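Local coordinates for protein arginine decarboxylase (Campylobacter jejuni subsp. jejuni, PDB 3NZP) that probably catalyses the pyridoxal-phosphate-dependent decarboxylation of arginine to agmatine, a step of polyamine biosynthesis, at residues Lys357-Leu365 against Tyr377-Ile388. Residues are numbered along the deposited sequence; the frame is centred on the assembly and turned at random.
Sequences KLIDELYDL and YLHDSIDHLESI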
loop_
_atom_site.group_PDB
_atom_site.type_symbol
_atom_site.label_atom_id
_atom_site.label_comp_id
_atom_site.label_asym_id
_atom_site.label_seq_id
_atom_site.Cartn_x
_atom_site.Cartn_y
_atom_site.Cartn_z
ATOM N N LYS B 357 12.279 -48.588 -3.004
ATOM C CA LYS B 357 11.020 -49.137 -3.503
ATOM C C LYS B 357 10.052 -48.097 -4.035
ATOM O O LYS B 357 9.519 -48.236 -5.138
ATOM C CB LYS B 357 10.330 -49.978 -2.421
ATOM C CG LYS B 357 9.132 -50.780 -2.943
ATOM C CD LYS B 357 8.648 -51.825 -1.938
ATOM C CE LYS B 357 7.396 -52.556 -2.446
ATOM N NZ LYS B 357 6.831 -53.532 -1.442
ATOM N N LEU B 358 9.834 -47.051 -3.250
ATOM C CA LEU B 358 8.929 -45.988 -3.650
ATOM C C LEU B 358 9.200 -45.446 -5.039
ATOM O O LEU B 358 8.305 -45.460 -5.884
ATOM C CB LEU B 358 8.964 -44.851 -2.636
ATOM C CG LEU B 358 7.977 -45.075 -1.495
ATOM C CD1 LEU B 358 8.102 -44.008 -0.418
ATOM C CD2 LEU B 358 6.594 -45.069 -2.094
ATOM N N ILE B 359 10.414 -44.965 -5.302
ATOM C CA ILE B 359 10.657 -44.414 -6.636
ATOM C C ILE B 359 10.598 -45.539 -7.673
ATOM O O ILE B 359 10.285 -45.297 -8.838
ATOM C CB ILE B 359 12.019 -43.572 -6.748
ATOM C CG1 ILE B 359 13.101 -44.395 -7.407
ATOM C CG2 ILE B 359 12.509 -43.108 -5.368
ATOM C CD1 ILE B 359 13.376 -45.630 -6.647
ATOM N N ASP B 360 10.869 -46.772 -7.249
ATOM C CA ASP B 360 10.780 -47.894 -8.178
ATOM C C ASP B 360 9.365 -47.975 -8.741
ATOM O O ASP B 360 9.165 -48.146 -9.941
ATOM C CB ASP B 360 11.127 -49.207 -7.486
ATOM C CG ASP B 360 12.561 -49.609 -7.713
ATOM O OD1 ASP B 360 13.090 -49.273 -8.801
ATOM O OD2 ASP B 360 13.149 -50.265 -6.823
ATOM N N GLU B 361 8.386 -47.849 -7.855
ATOM C CA GLU B 361 6.994 -47.869 -8.249
ATOM C C GLU B 361 6.752 -46.680 -9.174
ATOM O O GLU B 361 6.052 -46.798 -10.184
ATOM C CB GLU B 361 6.108 -47.769 -7.013
ATOM C CG GLU B 361 6.702 -48.506 -5.850
ATOM C CD GLU B 361 5.727 -48.761 -4.725
ATOM O OE1 GLU B 361 4.966 -47.835 -4.361
ATOM O OE2 GLU B 361 5.743 -49.887 -4.190
ATOM N N LEU B 362 7.329 -45.531 -8.841
ATOM C CA LEU B 362 7.151 -44.378 -9.702
ATOM C C LEU B 362 7.592 -44.728 -11.122
ATOM O O LEU B 362 6.977 -44.271 -12.087
ATOM C CB LEU B 362 7.934 -43.177 -9.173
ATOM C CG LEU B 362 7.265 -42.414 -8.026
ATOM C CD1 LEU B 362 8.259 -41.491 -7.360
ATOM C CD2 LEU B 362 6.083 -41.633 -8.554
ATOM N N TYR B 363 8.641 -45.544 -11.257
ATOM C CA TYR B 363 9.110 -45.942 -12.588
ATOM C C TYR B 363 8.025 -46.730 -13.299
ATOM O O TYR B 363 7.559 -46.345 -14.372
ATOM C CB TYR B 363 10.366 -46.818 -12.518
ATOM C CG TYR B 363 11.673 -46.065 -12.578
ATOM C CD1 TYR B 363 12.287 -45.612 -11.408
ATOM C CD2 TYR B 363 12.303 -45.800 -13.798
ATOM C CE1 TYR B 363 13.503 -44.911 -11.440
ATOM C CE2 TYR B 363 13.526 -45.093 -13.841
ATOM C CZ TYR B 363 14.118 -44.655 -12.650
ATOM O OH TYR B 363 15.315 -43.980 -12.643
ATOM N N ASP B 364 7.638 -47.839 -12.677
ATOM C CA ASP B 364 6.607 -48.731 -13.196
ATOM C C ASP B 364 5.389 -47.963 -13.666
ATOM O O ASP B 364 4.755 -48.333 -14.650
ATOM C CB ASP B 364 6.193 -49.711 -12.109
ATOM C CG ASP B 364 7.369 -50.427 -11.519
ATOM O OD1 ASP B 364 7.207 -51.096 -10.477
ATOM O OD2 ASP B 364 8.463 -50.317 -12.108
ATOM N N LEU B 365 5.054 -46.900 -12.944
ATOM C CA LEU B 365 3.913 -46.086 -13.300
ATOM C C LEU B 365 4.167 -45.326 -14.587
ATOM O O LEU B 365 3.323 -45.309 -15.486
ATOM C CB LEU B 365 3.604 -45.099 -12.185
ATOM C CG LEU B 365 2.574 -45.562 -11.157
ATOM C CD1 LEU B 365 2.937 -46.949 -10.645
ATOM C CD2 LEU B 365 2.515 -44.545 -10.026
ATOM N N TYR B 377 -3.190 -43.581 -12.261
ATOM C CA TYR B 377 -1.751 -43.450 -12.060
ATOM C C TYR B 377 -1.413 -42.076 -11.504
ATOM O O TYR B 377 -0.596 -41.954 -10.586
ATOM C CB TYR B 377 -1.014 -43.680 -13.378
ATOM C CG TYR B 377 -0.759 -45.134 -13.679
ATOM C CD1 TYR B 377 -1.619 -46.123 -13.211
ATOM C CD2 TYR B 377 0.329 -45.523 -14.460
ATOM C CE1 TYR B 377 -1.408 -47.470 -13.512
ATOM C CE2 TYR B 377 0.551 -46.872 -14.771
ATOM C CZ TYR B 377 -0.325 -47.837 -14.296
ATOM O OH TYR B 377 -0.144 -49.157 -14.633
ATOM N N LEU B 378 -2.048 -41.046 -12.057
ATOM C CA LEU B 378 -1.812 -39.687 -11.591
ATOM C C LEU B 378 -2.022 -39.589 -10.082
ATOM O O LEU B 378 -1.234 -38.955 -9.377
ATOM C CB LEU B 378 -2.739 -38.714 -12.312
ATOM C CG LEU B 378 -2.748 -37.291 -11.742
ATOM C CD1 LEU B 378 -1.321 -36.774 -11.550
ATOM C CD2 LEU B 378 -3.536 -36.401 -12.686
ATOM N N HIS B 379 -3.089 -40.222 -9.600
ATOM C CA HIS B 379 -3.401 -40.240 -8.174
ATOM C C HIS B 379 -2.267 -40.905 -7.403
ATOM O O HIS B 379 -1.715 -40.334 -6.458
ATOM C CB HIS B 379 -4.687 -41.026 -7.918
ATOM C CG HIS B 379 -5.940 -40.260 -8.207
ATOM N ND1 HIS B 379 -6.400 -39.253 -7.387
ATOM C CD2 HIS B 379 -6.833 -40.360 -9.221
ATOM C CE1 HIS B 379 -7.522 -38.763 -7.885
ATOM N NE2 HIS B 379 -7.806 -39.417 -8.998
ATOM N N ASP B 380 -1.931 -42.122 -7.823
ATOM C CA ASP B 380 -0.883 -42.899 -7.174
ATOM C C ASP B 380 0.487 -42.240 -7.222
ATOM O O ASP B 380 1.206 -42.204 -6.220
ATOM C CB ASP B 380 -0.805 -44.287 -7.805
ATOM C CG ASP B 380 -2.100 -45.056 -7.673
ATOM O OD1 ASP B 380 -2.523 -45.342 -6.536
ATOM O OD2 ASP B 380 -2.702 -45.374 -8.715
ATOM N N SER B 381 0.852 -41.724 -8.392
ATOM C CA SER B 381 2.148 -41.073 -8.548
ATOM C C SER B 381 2.316 -39.982 -7.502
ATOM O O SER B 381 3.347 -39.916 -6.833
ATOM C CB SER B 381 2.292 -40.486 -9.956
ATOM O OG SER B 381 1.195 -39.655 -10.277
ATOM N N ILE B 382 1.296 -39.139 -7.344
ATOM C CA ILE B 382 1.357 -38.044 -6.370
ATOM C C ILE B 382 1.613 -38.555 -4.964
ATOM O O ILE B 382 2.460 -38.026 -4.245
ATOM C CB ILE B 382 0.054 -37.220 -6.357
ATOM C CG1 ILE B 382 -0.186 -36.618 -7.731
ATOM C CG2 ILE B 382 0.181 -36.061 -5.373
ATOM C CD1 ILE B 382 0.941 -35.679 -8.157
ATOM N N ASP B 383 0.867 -39.583 -4.581
ATOM C CA ASP B 383 1.005 -40.163 -3.262
ATOM C C ASP B 383 2.456 -40.577 -3.022
ATOM O O ASP B 383 3.049 -40.222 -2.000
ATOM C CB ASP B 383 0.073 -41.375 -3.114
ATOM C CG ASP B 383 -1.416 -41.000 -3.169
ATOM O OD1 ASP B 383 -2.255 -41.895 -2.946
ATOM O OD2 ASP B 383 -1.756 -39.823 -3.434
ATOM N N HIS B 384 3.030 -41.310 -3.974
ATOM C CA HIS B 384 4.411 -41.769 -3.852
ATOM C C HIS B 384 5.391 -40.632 -3.565
ATOM O O HIS B 384 6.247 -40.738 -2.668
ATOM C CB HIS B 384 4.810 -42.543 -5.107
ATOM C CG HIS B 384 4.081 -43.843 -5.258
ATOM N ND1 HIS B 384 3.450 -44.468 -4.203
ATOM C CD2 HIS B 384 3.925 -44.663 -6.324
ATOM C CE1 HIS B 384 2.940 -45.616 -4.612
ATOM N NE2 HIS B 384 3.214 -45.758 -5.896
ATOM N N LEU B 385 5.254 -39.538 -4.313
ATOM C CA LEU B 385 6.109 -38.372 -4.121
ATOM C C LEU B 385 5.943 -37.865 -2.692
ATOM O O LEU B 385 6.913 -37.457 -2.044
ATOM C CB LEU B 385 5.731 -37.276 -5.108
ATOM C CG LEU B 385 6.514 -35.962 -4.973
ATOM C CD1 LEU B 385 7.989 -36.196 -5.242
ATOM C CD2 LEU B 385 5.956 -34.965 -5.953
ATOM N N GLU B 386 4.704 -37.910 -2.205
ATOM C CA GLU B 386 4.406 -37.463 -0.853
ATOM C C GLU B 386 5.077 -38.349 0.191
ATOM O O GLU B 386 5.606 -37.855 1.193
ATOM C CB GLU B 386 2.894 -37.417 -0.613
ATOM C CG GLU B 386 2.277 -36.040 -0.833
ATOM C CD GLU B 386 3.111 -34.912 -0.203
ATOM O OE1 GLU B 386 3.512 -35.040 0.986
ATOM O OE2 GLU B 386 3.364 -33.895 -0.898
ATOM N N SER B 387 5.059 -39.658 -0.042
ATOM C CA SER B 387 5.692 -40.590 0.882
ATOM C C SER B 387 7.207 -40.410 0.844
ATOM O O SER B 387 7.872 -40.466 1.887
ATOM C CB SER B 387 5.323 -42.034 0.535
ATOM O OG SER B 387 3.957 -42.298 0.819
ATOM N N ILE B 388 7.763 -40.184 -0.346
ATOM C CA ILE B 388 9.211 -39.996 -0.434
ATOM C C ILE B 388 9.630 -38.748 0.313
ATOM O O ILE B 388 10.578 -38.774 1.105
ATOM C CB ILE B 388 9.685 -39.909 -1.878
ATOM C CG1 ILE B 388 9.518 -41.266 -2.516
ATOM C CG2 ILE B 388 11.164 -39.579 -1.949
ATOM C CD1 ILE B 388 9.917 -41.251 -3.940
#
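Over one face of the H384 imidazole stands OE1 of E361, and on the opposite face, toward the rim, lies the carbonyl oxygen of D380, one turn earlier in H384's own helix. The carboxylate and ring planes are 54° apart; OE1 lies over the ring, not in line with a ring nitrogen, so the pair is not a hydrogen bond. L358 CD2 and L365 CD2 approach this ring obliquely. The phenol of Y377 receives CG of L365 over one face, offset toward the rim, 4.0 Å from Y377 CD2. Helices 357-368 and 374-392 run antiparallel, their local axes 9.5 Å apart at 160°, as a hairpin of the helical bundle domain. Packing is knobs-into-holes: H384, a flat knob, fits among L358, E361, L362 and L365, leucines whose apolar branched ends lean toward the partner helix. L365 fills the hole between Y377, D380, S381 and H384, where short S381 lets L365 CD2 come 3.7 Å from S381 N. The longer branch of I388 suits the buried side: its side chain and L358's slide past each other in opposite directions, CG1 3.6 Å from L358 CB, and CD1 meets L362 CD1 tip to tip. Helix 399-420 packs against S381 and I388 through I412 and A405.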